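Local coordinates for bifunctional protein PutA (Bradyrhizobium diazoefficiens, PDB 6BSN) that probably oxidises proline to glutamate in two steps, using FAD in a proline dehydrogenase domain and NAD(+) in an aldehyde dehydrogenase domain, at residues F366-M371 against A497-I502; T646-G651 against T979-T984. The protein carries 1 engineered substitution. All coordinates share one frame; numbering follows the deposited sequence.

Interaction 1: F366-M371 against A497-I502. With FDA (dihydroflavine-adenine dinucleotide), chain C; SO4 (sulfate ion), chain I.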
ATOM      1  N   PHE A 366      26.764 -23.306   5.611  1.00 27.69           N
ATOM      2  CA  PHE A 366      25.357 -22.997   5.829  1.00 27.88           C
ATOM      3  C   PHE A 366      25.194 -21.498   6.044  1.00 27.93           C
ATOM      4  O   PHE A 366      26.121 -20.810   6.486  1.00 26.32           O
ATOM      5  CB  PHE A 366      24.819 -23.801   7.025  1.00 26.20           C
ATOM      6  CG  PHE A 366      24.983 -25.304   6.847  1.00 25.40           C
ATOM      7  CD1 PHE A 366      24.208 -25.990   5.917  1.00 22.84           C
ATOM      8  CD2 PHE A 366      25.936 -26.006   7.566  1.00 22.29           C
ATOM      9  CE1 PHE A 366      24.371 -27.359   5.727  1.00 31.36           C
ATOM     10  CE2 PHE A 366      26.108 -27.371   7.376  1.00 25.69           C
ATOM     11  CZ  PHE A 366      25.336 -28.049   6.462  1.00 29.27           C
ATOM     12  N   THR A 367      24.003 -20.988   5.706  1.00 27.89           N
ATOM     13  CA  THR A 367      23.696 -19.570   5.851  1.00 29.04           C
ATOM     14  C   THR A 367      22.673 -19.305   6.941  1.00 25.55           C
ATOM     15  O   THR A 367      22.418 -18.143   7.261  1.00 31.29           O
ATOM     16  CB  THR A 367      23.195 -18.970   4.521  1.00 27.53           C
ATOM     17  OG1 THR A 367      22.103 -19.746   4.001  1.00 29.19           O
ATOM     18  CG2 THR A 367      24.301 -18.973   3.491  1.00 25.17           C
ATOM     19  N   ARG A 368      22.121 -20.340   7.545  1.00 25.70           N
ATOM     20  CA  ARG A 368      21.280 -20.202   8.727  1.00 30.10           C
ATOM     21  C   ARG A 368      21.996 -20.832   9.903  1.00 35.93           C
ATOM     22  O   ARG A 368      22.484 -21.964   9.809  1.00 33.95           O
ATOM     23  CB  ARG A 368      19.907 -20.858   8.533  1.00 30.98           C
ATOM     24  CG  ARG A 368      18.963 -19.983   7.745  1.00 31.38           C
ATOM     25  CD  ARG A 368      17.531 -20.491   7.847  1.00 37.67           C
ATOM     26  NE  ARG A 368      16.991 -20.468   9.208  1.00 37.35           N
ATOM     27  CZ  ARG A 368      15.780 -20.924   9.531  1.00 45.86           C
ATOM     28  NH1 ARG A 368      14.980 -21.429   8.589  1.00 40.96           N
ATOM     29  NH2 ARG A 368      15.358 -20.872  10.790  1.00 44.84           N
ATOM     30  N   LYS A 369      22.063 -20.079  10.996  1.00 36.08           N
ATOM     31  CA  LYS A 369      22.733 -20.526  12.206  1.00 23.48           C
ATOM     32  C   LYS A 369      22.216 -21.883  12.682  1.00 31.68           C
ATOM     33  O   LYS A 369      23.005 -22.755  13.083  1.00 34.79           O
ATOM     34  CB  LYS A 369      22.538 -19.464  13.288  1.00 29.86           C
ATOM     35  CG  LYS A 369      23.714 -19.269  14.215  1.00 35.79           C
ATOM     36  CD  LYS A 369      23.694 -20.280  15.310  1.00 38.96           C
ATOM     37  CE  LYS A 369      24.569 -19.859  16.478  1.00 29.82           C
ATOM     38  NZ  LYS A 369      24.300 -20.810  17.588  1.00 31.70           N
ATOM     39  N   ALA A 370      20.892 -22.075  12.669  1.00 23.40           N
ATOM     40  CA  ALA A 370      20.326 -23.347  13.131  1.00 25.97           C
ATOM     41  C   ALA A 370      20.800 -24.515  12.278  1.00 26.11           C
ATOM     42  O   ALA A 370      20.842 -25.652  12.765  1.00 30.95           O
ATOM     43  CB  ALA A 370      18.791 -23.300  13.141  1.00 23.77           C
ATOM     44  N   MET A 371      21.147 -24.265  11.005  1.00 25.12           N
ATOM     45  CA  MET A 371      21.708 -25.323  10.163  1.00 30.04           C
ATOM     46  C   MET A 371      23.119 -25.709  10.626  1.00 26.48           C
ATOM     47  O   MET A 371      23.461 -26.897  10.681  1.00 29.34           O
ATOM     48  CB  MET A 371      21.698 -24.893   8.689  1.00 30.67           C
ATOM     49  CG  MET A 371      20.345 -25.057   7.964  1.00 27.37           C
ATOM     50  SD  MET A 371      19.740 -26.776   7.913  1.00 33.68           S
ATOM     51  CE  MET A 371      20.907 -27.583   6.816  1.00 36.18           C
ATOM     52  N   ALA A 497      16.108 -24.292   4.676  1.00 35.65           N
ATOM     53  CA  ALA A 497      17.479 -24.442   5.166  1.00 32.00           C
ATOM     54  C   ALA A 497      18.321 -23.202   4.858  1.00 30.40           C
ATOM     55  O   ALA A 497      18.957 -22.635   5.751  1.00 33.63           O
ATOM     56  CB  ALA A 497      18.113 -25.709   4.579  1.00 23.68           C
ATOM     57  N   ALA A 498      18.311 -22.746   3.608  1.00 29.14           N
ATOM     58  CA  ALA A 498      19.067 -21.559   3.231  1.00 35.27           C
ATOM     59  C   ALA A 498      18.458 -20.295   3.844  1.00 40.66           C
ATOM     60  O   ALA A 498      17.253 -20.207   4.082  1.00 43.83           O
ATOM     61  CB  ALA A 498      19.128 -21.441   1.710  1.00 32.86           C
ATOM     62  N   HIS A 499      19.307 -19.316   4.122  1.00 39.10           N
ATOM     63  CA  HIS A 499      18.819 -18.076   4.717  1.00 36.08           C
ATOM     64  C   HIS A 499      18.048 -17.256   3.688  1.00 39.08           C
ATOM     65  O   HIS A 499      18.579 -16.962   2.610  1.00 34.81           O
ATOM     66  CB  HIS A 499      19.971 -17.248   5.270  1.00 37.11           C
ATOM     67  CG  HIS A 499      19.524 -16.167   6.197  1.00 39.62           C
ATOM     68  ND1 HIS A 499      18.792 -15.081   5.771  1.00 42.11           N
ATOM     69  CD2 HIS A 499      19.662 -16.027   7.536  1.00 41.98           C
ATOM     70  CE1 HIS A 499      18.514 -14.306   6.803  1.00 42.41           C
ATOM     71  NE2 HIS A 499      19.032 -14.855   7.886  1.00 43.09           N
ATOM     72  N   PRO A 500      16.835 -16.798   4.006  1.00 46.60           N
ATOM     73  CA  PRO A 500      16.007 -16.160   2.968  1.00 44.60           C
ATOM     74  C   PRO A 500      16.512 -14.801   2.536  1.00 48.86           C
ATOM     75  O   PRO A 500      16.135 -14.346   1.452  1.00 52.49           O
ATOM     76  CB  PRO A 500      14.636 -16.048   3.639  1.00 44.65           C
ATOM     77  CG  PRO A 500      14.998 -15.842   5.115  1.00 41.12           C
ATOM     78  CD  PRO A 500      16.212 -16.724   5.342  1.00 41.18           C
ATOM     79  N   ARG A 501      17.349 -14.129   3.327  1.00 48.42           N
ATOM     80  CA  ARG A 501      17.827 -12.802   2.956  1.00 46.93           C
ATOM     81  C   ARG A 501      19.270 -12.804   2.456  1.00 41.73           C
ATOM     82  O   ARG A 501      19.895 -11.742   2.381  1.00 42.07           O
ATOM     83  CB  ARG A 501      17.648 -11.836   4.128  1.00 52.28           C
ATOM     84  CG  ARG A 501      16.159 -11.645   4.496  1.00 56.43           C
ATOM     85  CD  ARG A 501      15.951 -10.618   5.610  1.00 66.76           C
ATOM     86  NE  ARG A 501      16.489 -11.069   6.894  1.00 76.90           N
ATOM     87  CZ  ARG A 501      15.817 -11.821   7.764  1.00 84.66           C
ATOM     88  NH1 ARG A 501      16.385 -12.188   8.912  1.00 84.21           N
ATOM     89  NH2 ARG A 501      14.582 -12.224   7.478  1.00 85.26           N
ATOM     90  N   ILE A 502      19.798 -13.960   2.067  1.00 41.34           N
ATOM     91  CA  ILE A 502      21.149 -14.024   1.516  1.00 41.01           C
ATOM     92  C   ILE A 502      21.058 -14.646   0.128  1.00 35.17           C
ATOM     93  O   ILE A 502      20.827 -15.856  -0.005  1.00 33.46           O
ATOM     94  CB  ILE A 502      22.108 -14.798   2.440  1.00 36.39           C
ATOM     95  CG1 ILE A 502      22.213 -14.094   3.802  1.00 32.22           C
ATOM     96  CG2 ILE A 502      23.494 -14.851   1.832  1.00 32.93           C
ATOM     97  CD1 ILE A 502      23.156 -14.773   4.790  1.00 29.10           C
TER
HETATM   98  PA  FDA C2001      27.592 -20.167  18.967  1.00 27.47           P
HETATM   99  O1A FDA C2001      26.929 -18.829  19.399  1.00 28.61           O
HETATM  100  O2A FDA C2001      26.915 -21.403  19.169  1.00 23.85           O
HETATM  101  O5B FDA C2001      27.798 -20.378  17.514  1.00 27.24           O
HETATM  102  C5B FDA C2001      28.387 -19.336  16.745  1.00 30.82           C
HETATM  103  C4B FDA C2001      28.768 -19.856  15.362  1.00 29.98           C
HETATM  104  O4B FDA C2001      27.648 -20.137  14.566  1.00 29.85           O
HETATM  105  C3B FDA C2001      29.583 -18.931  14.516  1.00 31.94           C
HETATM  106  O3B FDA C2001      30.893 -18.943  14.903  1.00 27.41           O
HETATM  107  C2B FDA C2001      29.390 -19.500  13.169  1.00 30.09           C
HETATM  108  O2B FDA C2001      30.267 -20.555  12.953  1.00 28.59           O
HETATM  109  C1B FDA C2001      27.981 -19.991  13.226  1.00 26.46           C
HETATM  110  N9A FDA C2001      27.020 -19.098  12.601  1.00 31.17           N
HETATM  111  C8A FDA C2001      26.639 -17.823  12.994  1.00 25.31           C
HETATM  112  N7A FDA C2001      25.743 -17.354  12.138  1.00 25.32           N
HETATM  113  C5A FDA C2001      25.503 -18.303  11.148  1.00 25.15           C
HETATM  114  C6A FDA C2001      24.693 -18.369  10.030  1.00 25.98           C
HETATM  115  N6A FDA C2001      23.833 -17.270   9.687  1.00 26.53           N
HETATM  116  N1A FDA C2001      24.690 -19.465   9.257  1.00 26.70           N
HETATM  117  C2A FDA C2001      25.479 -20.524   9.532  1.00 30.01           C
HETATM  118  N3A FDA C2001      26.282 -20.490  10.630  1.00 28.68           N
HETATM  119  C4A FDA C2001      26.313 -19.428  11.432  1.00 26.20           C
HETATM  120  N1  FDA C2001      36.970 -22.044  14.538  1.00 32.42           N
HETATM  121  C2  FDA C2001      37.539 -22.428  13.285  1.00 25.10           C
HETATM  122  O2  FDA C2001      36.894 -22.013  12.147  1.00 33.01           O
HETATM  123  N3  FDA C2001      38.726 -23.207  13.241  1.00 29.24           N
HETATM  124  C4  FDA C2001      39.343 -23.605  14.445  1.00 28.07           C
HETATM  125  O4  FDA C2001      40.485 -24.363  14.437  1.00 30.60           O
HETATM  126  C4X FDA C2001      38.741 -23.209  15.749  1.00 27.55           C
HETATM  127  N5  FDA C2001      39.387 -23.575  16.977  1.00 26.01           N
HETATM  128  C5X FDA C2001      38.669 -23.346  18.222  1.00 29.60           C
HETATM  129  C6  FDA C2001      39.234 -23.905  19.493  1.00 19.97           C
HETATM  130  C7  FDA C2001      38.488 -23.736  20.690  1.00 26.40           C
HETATM  131  C7M FDA C2001      39.041 -24.293  21.974  1.00 24.99           C
HETATM  132  C8  FDA C2001      37.227 -23.048  20.683  1.00 27.26           C
HETATM  133  C8M FDA C2001      36.411 -22.853  21.938  1.00 31.60           C
HETATM  134  C9  FDA C2001      36.707 -22.525  19.480  1.00 29.55           C
HETATM  135  C9A FDA C2001      37.472 -22.692  18.223  1.00 29.08           C
HETATM  136  N10 FDA C2001      36.980 -22.076  17.007  1.00 31.23           N
HETATM  137  C10 FDA C2001      37.598 -22.458  15.771  1.00 30.22           C
HETATM  138  C1' FDA C2001      35.904 -21.068  16.994  1.00 32.05           C
HETATM  139  C2' FDA C2001      34.562 -21.713  16.694  1.00 33.34           C
HETATM  140  O2' FDA C2001      34.537 -22.183  15.393  1.00 32.24           O
HETATM  141  C3' FDA C2001      33.424 -20.725  16.896  1.00 38.19           C
HETATM  142  O3' FDA C2001      33.677 -19.671  16.064  1.00 37.95           O
HETATM  143  C4' FDA C2001      33.243 -20.153  18.303  1.00 38.80           C
HETATM  144  O4' FDA C2001      33.689 -21.049  19.265  1.00 34.70           O
HETATM  145  C5' FDA C2001      31.777 -19.839  18.583  1.00 40.88           C
HETATM  146  O5' FDA C2001      30.963 -20.973  18.355  1.00 38.10           O
HETATM  147  P   FDA C2001      30.008 -21.628  19.472  1.00 32.95           P
HETATM  148  O1P FDA C2001      29.627 -23.137  19.353  1.00 42.57           O
HETATM  149  O2P FDA C2001      30.780 -21.186  20.765  1.00 22.44           O
HETATM  150  O3P FDA C2001      28.902 -20.429  19.630  1.00 31.76           O
HETATM  151  S   SO4 I2007      18.363 -19.171  12.488  0.83 49.86           S
HETATM  152  O1  SO4 I2007      18.949 -19.070  13.816  0.83 52.20           O
HETATM  153  O2  SO4 I2007      18.396 -17.887  11.789  0.83 52.74           O
HETATM  154  O3  SO4 I2007      16.969 -19.606  12.616  0.83 52.58           O
HETATM  155  O4  SO4 I2007      19.081 -20.164  11.691  0.83 52.87           O
HETATM  156  O   HOH W   1      21.632 -23.157   5.509  1.00 29.74           O
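The hydroxyl of Thr367 accepts a nearly straight hydrogen bond from the backbone of His499, N to OG1 2.8 Å with an angle of 166° at the hydrogen. With chi1 at 53°, OG1 sits on the side of CB flanked by both backbone neighbours, which turns it to the His499 backbone, and the methylene CB of His499 settles against the same threonine. A second link runs through water 1, which donates to Ala497 O at 2.7 Å and accepts from Thr367 N. The two backbones are thus joined without forming a strand pair.

Arg368, at the N-cap position of helix 369-385, lays its aliphatic stem across the 497-502 chain: CG lies 3.3 Å from Ala497 O and also meets His499 CA. Beyond a bend at chi3 (63°), the guanidinium turns an edge to a sulfate, probably from the crystallisation liquor, with NH2 at 2.7 Å from its O3. Sulfate O4 takes a hydrogen bond from Ala370 N at 2.8 Å, placing the anion at the helix's N-terminal end. Met371 adds an apolar touch, its SD 3.9 Å from Ala497 CB.

Residues 366-371 also hold the adenine of the reduced flavin: N6A donates to Thr367 O at 2.9 Å, while Lys369 NZ reaches phosphate oxygen O2A. The contact therefore lays the chain that follows helix 487-491 along the FAD-binding loop that leads into helix 369-385 of the proline dehydrogenase barrel. Helix 18-28 packs on Phe366 and Ala497, helix 487-491 covers Ala370 and Met371, and Ile502 rests near the FAD-binding Trp348.

Interaction 2: T646-G651 against T979-T984. With PRO (proline), chain E.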
ATOM      1  N   THR A 646      14.057  12.316 -24.927  1.00 31.28           N
ATOM      2  CA  THR A 646      14.646  11.049 -25.317  1.00 26.79           C
ATOM      3  C   THR A 646      16.140  11.252 -25.504  1.00 30.93           C
ATOM      4  O   THR A 646      16.660  12.372 -25.444  1.00 29.45           O
ATOM      5  CB  THR A 646      14.024  10.505 -26.614  1.00 32.06           C
ATOM      6  OG1 THR A 646      13.916  11.557 -27.586  1.00 35.51           O
ATOM      7  CG2 THR A 646      12.636   9.879 -26.373  1.00 31.38           C
ATOM      8  N   MET A 647      16.826  10.156 -25.772  1.00 26.66           N
ATOM      9  CA  MET A 647      18.234  10.191 -26.109  1.00 26.12           C
ATOM     10  C   MET A 647      18.447   9.261 -27.288  1.00 31.93           C
ATOM     11  O   MET A 647      17.850   8.189 -27.350  1.00 32.06           O
ATOM     12  CB  MET A 647      19.098   9.766 -24.913  1.00 26.94           C
ATOM     13  CG  MET A 647      19.231  10.837 -23.850  1.00 36.05           C
ATOM     14  SD  MET A 647      20.441  10.372 -22.603  1.00 44.79           S
ATOM     15  CE  MET A 647      19.430   9.312 -21.569  1.00 43.70           C
ATOM     16  N   ARG A 648      19.282   9.667 -28.232  1.00 27.02           N
ATOM     17  CA  ARG A 648      19.489   8.838 -29.407  1.00 30.56           C
ATOM     18  C   ARG A 648      20.966   8.811 -29.758  1.00 28.35           C
ATOM     19  O   ARG A 648      21.751   9.651 -29.308  1.00 27.01           O
ATOM     20  CB  ARG A 648      18.633   9.321 -30.593  1.00 36.42           C
ATOM     21  CG  ARG A 648      18.682  10.809 -30.869  1.00 38.66           C
ATOM     22  CD  ARG A 648      17.495  11.251 -31.767  1.00 45.55           C
ATOM     23  NE  ARG A 648      17.534  10.717 -33.131  1.00 45.47           N
ATOM     24  CZ  ARG A 648      16.502  10.728 -33.990  1.00 51.11           C
ATOM     25  NH1 ARG A 648      16.647  10.226 -35.215  1.00 53.42           N
ATOM     26  NH2 ARG A 648      15.313  11.212 -33.633  1.00 43.11           N
ATOM     27  N   GLY A 649      21.339   7.816 -30.555  1.00 30.72           N
ATOM     28  CA  GLY A 649      22.721   7.677 -30.966  1.00 32.29           C
ATOM     29  C   GLY A 649      23.256   8.934 -31.613  1.00 30.96           C
ATOM     30  O   GLY A 649      22.489   9.701 -32.188  1.00 29.95           O
ATOM     31  N   ARG A 650      24.562   9.161 -31.530  1.00 32.46           N
ATOM     32  CA  ARG A 650      25.160  10.364 -32.095  1.00 26.74           C
ATOM     33  C   ARG A 650      25.604  10.170 -33.534  1.00 32.23           C
ATOM     34  O   ARG A 650      25.515  11.110 -34.334  1.00 32.82           O
ATOM     35  CB  ARG A 650      26.371  10.804 -31.267  1.00 26.32           C
ATOM     36  CG  ARG A 650      26.059  11.276 -29.878  1.00 37.82           C
ATOM     37  CD  ARG A 650      27.313  11.810 -29.181  1.00 42.41           C
ATOM     38  NE  ARG A 650      26.945  12.817 -28.197  1.00 48.93           N
ATOM     39  CZ  ARG A 650      26.823  14.113 -28.476  1.00 49.28           C
ATOM     40  NH1 ARG A 650      27.065  14.564 -29.704  1.00 41.73           N
ATOM     41  NH2 ARG A 650      26.462  14.960 -27.524  1.00 60.22           N
ATOM     42  N   GLY A 651      26.105   8.980 -33.869  1.00 29.48           N
ATOM     43  CA  GLY A 651      26.723   8.731 -35.159  1.00 30.11           C
ATOM     44  C   GLY A 651      27.705   7.575 -35.124  1.00 32.51           C
ATOM     45  O   GLY A 651      27.387   6.502 -34.598  1.00 34.76           O
ATOM     46  N   THR A 979      22.818  11.802 -27.657  1.00 28.63           N
ATOM     47  CA  THR A 979      22.403  13.189 -27.648  1.00 30.10           C
ATOM     48  C   THR A 979      20.926  13.235 -27.278  1.00 26.73           C
ATOM     49  O   THR A 979      20.195  12.275 -27.509  1.00 25.15           O
ATOM     50  CB  THR A 979      22.683  13.863 -29.021  1.00 36.45           C
ATOM     51  OG1 THR A 979      22.510  15.281 -28.920  1.00 39.02           O
ATOM     52  CG2 THR A 979      21.774  13.325 -30.101  1.00 26.19           C
ATOM     53  N   GLU A 980      20.501  14.338 -26.670  1.00 29.27           N
ATOM     54  CA  GLU A 980      19.136  14.473 -26.180  1.00 29.73           C
ATOM     55  C   GLU A 980      18.212  15.024 -27.263  1.00 29.07           C
ATOM     56  O   GLU A 980      18.639  15.778 -28.137  1.00 29.59           O
ATOM     57  CB  GLU A 980      19.084  15.418 -24.987  1.00 24.72           C
ATOM     58  CG  GLU A 980      19.838  14.980 -23.747  1.00 29.90           C
ATOM     59  CD  GLU A 980      20.074  16.159 -22.819  1.00 30.70           C
ATOM     60  OE1 GLU A 980      19.224  16.406 -21.947  1.00 32.81           O
ATOM     61  OE2 GLU A 980      21.078  16.879 -22.995  1.00 30.82           O
ATOM     62  N   GLN A 981      16.924  14.695 -27.160  1.00 27.64           N
ATOM     63  CA  GLN A 981      15.929  15.260 -28.062  1.00 30.88           C
ATOM     64  C   GLN A 981      14.657  15.567 -27.288  1.00 34.85           C
ATOM     65  O   GLN A 981      14.120  14.706 -26.584  1.00 35.85           O
ATOM     66  CB  GLN A 981      15.633  14.310 -29.225  1.00 31.30           C
ATOM     67  CG  GLN A 981      14.597  14.816 -30.186  1.00 36.85           C
ATOM     68  CD  GLN A 981      14.696  14.121 -31.515  1.00 42.42           C
ATOM     69  OE1 GLN A 981      14.207  13.010 -31.673  1.00 34.58           O
ATOM     70  NE2 GLN A 981      15.356  14.766 -32.482  1.00 44.86           N
ATOM     71  N   THR A 982      14.182  16.792 -27.414  1.00 30.54           N
ATOM     72  CA  THR A 982      12.898  17.173 -26.860  1.00 26.81           C
ATOM     73  C   THR A 982      11.893  17.236 -28.003  1.00 32.46           C
ATOM     74  O   THR A 982      12.191  17.801 -29.059  1.00 31.58           O
ATOM     75  CB  THR A 982      12.997  18.519 -26.150  1.00 26.79           C
ATOM     76  OG1 THR A 982      14.084  18.477 -25.224  1.00 26.36           O
ATOM     77  CG2 THR A 982      11.713  18.839 -25.413  1.00 29.90           C
ATOM     78  N   VAL A 983      10.731  16.613 -27.814  1.00 32.44           N
ATOM     79  CA  VAL A 983       9.607  16.732 -28.736  1.00 28.28           C
ATOM     80  C   VAL A 983       8.465  17.391 -27.978  1.00 41.31           C
ATOM     81  O   VAL A 983       7.998  16.869 -26.953  1.00 34.08           O
ATOM     82  CB  VAL A 983       9.169  15.379 -29.317  1.00 28.45           C
ATOM     83  CG1 VAL A 983       7.843  15.555 -30.113  1.00 29.18           C
ATOM     84  CG2 VAL A 983      10.248  14.791 -30.176  1.00 28.43           C
ATOM     85  N   THR A 984       8.023  18.533 -28.486  1.00 28.94           N
ATOM     86  CA  THR A 984       6.963  19.341 -27.908  1.00 29.26           C
ATOM     87  C   THR A 984       5.828  19.397 -28.910  1.00 29.95           C
ATOM     88  O   THR A 984       6.007  19.924 -30.008  1.00 33.13           O
ATOM     89  CB  THR A 984       7.460  20.757 -27.630  1.00 29.25           C
ATOM     90  OG1 THR A 984       8.592  20.682 -26.783  1.00 28.61           O
ATOM     91  CG2 THR A 984       6.373  21.618 -26.997  1.00 29.58           C
TER
HETATM   92  N   PRO E2003      24.513  13.165 -23.649  0.89 37.79           N
HETATM   93  CA  PRO E2003      24.848  14.365 -22.910  0.89 44.90           C
HETATM   94  C   PRO E2003      26.331  14.331 -22.489  0.89 62.40           C
HETATM   95  O   PRO E2003      26.665  14.317 -21.266  0.89 65.42           O
HETATM   96  CB  PRO E2003      23.935  14.480 -21.715  0.89 36.53           C
HETATM   97  CG  PRO E2003      22.815  13.491 -21.981  0.89 32.55           C
HETATM   98  CD  PRO E2003      23.150  12.847 -23.361  0.89 33.91           C
HETATM   99  OXT PRO E2003      27.205  14.312 -23.399  0.89 67.36           O
HETATM  100  O   HOH W   2      11.938  13.094 -27.610  1.00 31.23           O
HETATM  101  O   HOH W   3      24.428  17.328 -28.443  1.00 42.61           O
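Thr646-Arg648 and Thr979-Gln981 form an antiparallel strand pair in the aldehyde dehydrogenase half of the protein. Four backbone hydrogen bonds, each 2.9 Å between N and O, join Thr646 with Gln981 and Arg648 with Thr979; between them Met647 and Glu980 make a non-hydrogen-bonded pair. Thr982-Thr984 pair in parallel with a strand of the second subunit, as in aldehyde dehydrogenase dimers, where a strand of one subunit extends a sheet of the other.

Among polar side chains, Arg648 leaves its backbone at chi1 48° and runs alongside Thr979, then brings NH2 to Gln981 OE1 at 2.9 Å, the oxygen near the guanidinium plane and the amide turned 76° from it. The same guanidinium bonds to Ile932 O and Asp933 O of the second subunit, while Gln981 NE2 bonds to Val937 O there. Replacing Arg648 by an alanine would remove the guanidinium and is likely to leave Gln981 OE1 and both Arg648-bound carbonyls without this donor.

On the other face Met647 and Glu980 meet a remote proline through apolar atoms: Met647 SD is 3.7 Å from its CD and Glu980 CG 3.8 Å from its CG, while Glu980 OE2 bonds to Lys967 N of the second subunit.

At the end of the pair, Arg650 lays its guanidinium face on Thr979, CB standing 4.1 Å above the plane's centre.

In the fold
The two contacts lie far apart, their centres about 48 Å from each other, one beside the flavin of the proline dehydrogenase part and the other in the aldehyde dehydrogenase part; no secondary-structure element is common to both. Each is partly buried and closes a long excursion of the chain. Interaction 1 is irregular: a helix start and a loop are joined by one direct hydrogen bond, a water and the stem of an arginine. Interaction 2 is regular sheet, carried by backbone pairing, and its side chains look outward to a second subunit and a remote proline. No other protein chain of the assembly touches 366-371 or 497-502, whereas 646-651 and 979-984 are built into the subunit interface.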